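Local coordinates for heme-binding protein A / AI-2 binding protein A (Helicobacter pylori SS1, PDB 6OFQ) that binds peptides in the periplasm and probably hands them to its partner ABC transporter for uptake, at residues G137-K142 and K200-A205. Sequence-based numbering, arbitrary orientation.
Sequences GAKSYK and KKDELA
K139 and D202 are the pair with the nearest CA atoms between G137-K142 and K200-A205, yet these are still 9.8 Å apart, so the irregular segment before helix 142-147 meets the 3-10 turn 201-204 through side chains and one water. K139 covers rather more than half of that distance: its CB is directed at the turn, CA to CE runs nearly extended, and a bend at the last torsion (chi4 67°) turns the ammonium out of the line of the chain. D202 does not aim its CB across, but with CG beside the backbone N (chi1 -73°) its end comes nearer and presents OD1. NZ of K139 lies 3.4 Å from OD1 of D202, a salt bridge whose hydrogen bond is weak, being long and met at a CE-NZ-OD1 angle of about 92°. The same ammonium donates to a water 3.0 Å from NZ, which in turn donates to D202 O at 2.8 Å. In this type II periplasmic binding protein of solute-binding family 5, the contact joins the connection after helix 116-127 to the one between helix 189-197 and strand 214-220. D202 O also accepts from A205 N (3.2 Å), so two donors hold the carbonyl. Apolar contact is slight: CE of K139 passes 4.3 Å from CB of A205. Within the same turn, L204 packs on Y133, Y134 and F121, while R132 holds the carbonyl O of K139 through NH2.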
ATOM      1  N   GLY A 137      23.492  -2.457   2.854  1.00 23.41           N
ATOM      2  CA  GLY A 137      23.253  -1.580   1.726  1.00 21.26           C
ATOM      3  C   GLY A 137      21.915  -0.905   1.899  1.00 21.45           C
ATOM      4  O   GLY A 137      21.368  -0.897   2.995  1.00 23.54           O
ATOM      5  N   ALA A 138      21.398  -0.313   0.824  1.00 21.50           N
ATOM      6  CA  ALA A 138      20.161   0.465   0.892  1.00 22.60           C
ATOM      7  C   ALA A 138      18.958  -0.433   1.172  1.00 19.48           C
ATOM      8  O   ALA A 138      17.991   0.150   1.685  1.00 23.41           O
ATOM      9  CB  ALA A 138      19.902   1.281  -0.369  1.00 25.06           C
ATOM     10  N   LYS A 139      19.028  -1.759   0.985  1.00 15.59           N
ATOM     11  CA  LYS A 139      17.804  -2.576   1.251  1.00 14.03           C
ATOM     12  C   LYS A 139      17.397  -2.506   2.723  1.00 13.36           C
ATOM     13  O   LYS A 139      18.228  -2.572   3.650  1.00 14.08           O
ATOM     14  CB  LYS A 139      17.935  -4.041   0.841  1.00 12.80           C
ATOM     15  CG  LYS A 139      18.138  -4.285  -0.647  1.00 13.13           C
ATOM     16  CD  LYS A 139      18.456  -5.719  -0.982  1.00 12.90           C
ATOM     17  CE  LYS A 139      18.177  -6.146  -2.406  1.00 13.94           C
ATOM     18  NZ  LYS A 139      19.122  -5.409  -3.274  1.00 16.42           N
ATOM     19  N   SER A 140      16.091  -2.351   2.900  1.00 10.13           N
ATOM     20  CA  SER A 140      15.539  -2.182   4.217  1.00 10.71           C
ATOM     21  C   SER A 140      14.177  -2.878   4.287  1.00  7.79           C
ATOM     22  O   SER A 140      13.376  -2.819   3.343  1.00  6.69           O
ATOM     23  CB  SER A 140      15.306  -0.721   4.516  1.00 12.57           C
ATOM     24  OG  SER A 140      14.737  -0.589   5.806  1.00 22.58           O
ATOM     25  N   TYR A 141      13.886  -3.485   5.447  1.00  6.04           N
ATOM     26  CA  TYR A 141      12.579  -4.095   5.718  1.00  5.22           C
ATOM     27  C   TYR A 141      11.671  -3.047   6.296  1.00  5.15           C
ATOM     28  O   TYR A 141      11.419  -2.995   7.493  1.00  5.65           O
ATOM     29  CB  TYR A 141      12.779  -5.308   6.654  1.00  5.17           C
ATOM     30  CG  TYR A 141      13.585  -6.447   6.006  1.00  5.30           C
ATOM     31  CD1 TYR A 141      13.115  -7.137   4.897  1.00  5.54           C
ATOM     32  CD2 TYR A 141      14.808  -6.882   6.565  1.00  5.90           C
ATOM     33  CE1 TYR A 141      13.835  -8.146   4.270  1.00  5.70           C
ATOM     34  CE2 TYR A 141      15.473  -7.980   6.015  1.00  6.34           C
ATOM     35  CZ  TYR A 141      15.009  -8.584   4.877  1.00  5.83           C
ATOM     36  OH  TYR A 141      15.740  -9.601   4.296  1.00  6.41           O
ATOM     37  N   LYS A 142      11.152  -2.223   5.385  1.00  5.47           N
ATOM     38  CA  LYS A 142      10.479  -1.000   5.758  1.00  5.60           C
ATOM     39  C   LYS A 142       9.200  -1.142   6.538  1.00  5.08           C
ATOM     40  O   LYS A 142       9.016  -0.476   7.575  1.00  4.77           O
ATOM     41  CB  LYS A 142      10.217  -0.070   4.531  1.00  7.02           C
ATOM     42  CG  LYS A 142      11.488   0.451   3.842  1.00  9.69           C
ATOM     43  CD  LYS A 142      11.170   1.067   2.469  1.00 12.37           C
ATOM     44  CE  LYS A 142      12.270   1.201   1.424  1.00 17.90           C
ATOM     45  NZ  LYS A 142      11.805   2.034   0.277  1.00 22.97           N
ATOM     46  N   LYS A 200      24.750 -14.980  -5.204  1.00 16.26           N
ATOM     47  CA  LYS A 200      23.745 -14.283  -6.002  1.00 14.24           C
ATOM     48  C   LYS A 200      22.560 -13.842  -5.104  1.00 12.27           C
ATOM     49  O   LYS A 200      21.417 -13.785  -5.594  1.00 11.73           O
ATOM     50  CB  LYS A 200      23.238 -15.163  -7.149  1.00 16.80           C
ATOM     51  CG  LYS A 200      24.252 -15.434  -8.271  1.00 21.86           C
ATOM     52  CD  LYS A 200      24.474 -14.136  -9.023  1.00 27.08           C
ATOM     53  CE  LYS A 200      25.465 -14.227 -10.165  1.00 30.19           C
ATOM     54  NZ  LYS A 200      25.421 -12.938 -10.916  1.00 36.88           N
ATOM     55  N   LYS A 201      22.864 -13.407  -3.880  1.00 10.85           N
ATOM     56  CA  LYS A 201      21.775 -13.157  -2.911  1.00 10.61           C
ATOM     57  C   LYS A 201      20.871 -12.021  -3.400  1.00 11.09           C
ATOM     58  O   LYS A 201      19.672 -12.062  -3.134  1.00  9.70           O
ATOM     59  CB  LYS A 201      22.282 -12.744  -1.549  1.00 10.38           C
ATOM     60  CG  LYS A 201      22.997 -13.873  -0.829  1.00 12.33           C
ATOM     61  CD  LYS A 201      23.373 -13.636   0.626  1.00 14.08           C
ATOM     62  CE  LYS A 201      24.266 -12.423   0.682  1.00 17.43           C
ATOM     63  NZ  LYS A 201      24.747 -12.039   2.047  1.00 21.01           N
ATOM     64  N   ASP A 202      21.371 -11.009  -4.082  1.00 10.37           N
ATOM     65  CA  ASP A 202      20.469  -9.986  -4.578  1.00 10.99           C
ATOM     66  C   ASP A 202      19.420 -10.485  -5.546  1.00  9.63           C
ATOM     67  O   ASP A 202      18.390  -9.808  -5.757  1.00 10.49           O
ATOM     68  CB  ASP A 202      21.258  -8.836  -5.189  1.00 13.85           C
ATOM     69  CG  ASP A 202      21.954  -7.989  -4.139  1.00 19.20           C
ATOM     70  OD1 ASP A 202      21.467  -7.831  -2.995  1.00 18.90           O
ATOM     71  OD2 ASP A 202      22.981  -7.371  -4.525  1.00 22.64           O
ATOM     72  N   GLU A 203      19.631 -11.638  -6.150  1.00 10.01           N
ATOM     73  CA  GLU A 203      18.665 -12.181  -7.052  1.00 10.40           C
ATOM     74  C   GLU A 203      17.358 -12.644  -6.373  1.00  8.50           C
ATOM     75  O   GLU A 203      16.329 -12.867  -7.027  1.00  8.71           O
ATOM     76  CB  GLU A 203      19.198 -13.323  -7.906  1.00 11.99           C
ATOM     77  CG  GLU A 203      20.198 -12.837  -8.960  1.00 16.99           C
ATOM     78  CD  GLU A 203      20.535 -13.890 -10.002  1.00 18.43           C
ATOM     79  OE1 GLU A 203      21.461 -13.523 -10.756  1.00 29.47           O
ATOM     80  OE2 GLU A 203      20.008 -15.026 -10.063  1.00 24.59           O
ATOM     81  N   LEU A 204      17.394 -12.778  -5.043  1.00  7.62           N
ATOM     82  CA  LEU A 204      16.165 -13.133  -4.299  1.00  7.53           C
ATOM     83  C   LEU A 204      15.093 -12.067  -4.537  1.00  7.37           C
ATOM     84  O   LEU A 204      13.900 -12.407  -4.491  1.00  7.35           O
ATOM     85  CB  LEU A 204      16.480 -13.256  -2.809  1.00  7.34           C
ATOM     86  CG  LEU A 204      15.359 -13.870  -1.908  1.00  7.05           C
ATOM     87  CD1 LEU A 204      15.045 -15.296  -2.337  1.00  6.88           C
ATOM     88  CD2 LEU A 204      15.796 -13.727  -0.446  1.00  7.16           C
ATOM     89  N   ALA A 205      15.560 -10.853  -4.769  1.00  6.84           N
ATOM     90  CA  ALA A 205      14.633  -9.710  -4.996  1.00  6.13           C
ATOM     91  C   ALA A 205      14.486  -9.335  -6.459  1.00  6.91           C
ATOM     92  O   ALA A 205      13.827  -8.323  -6.779  1.00  6.58           O
ATOM     93  CB  ALA A 205      15.147  -8.523  -4.257  1.00  6.69           C
TER
HETATM   94  O   HOH W   1      18.305  -7.030  -5.678  1.00 18.13           O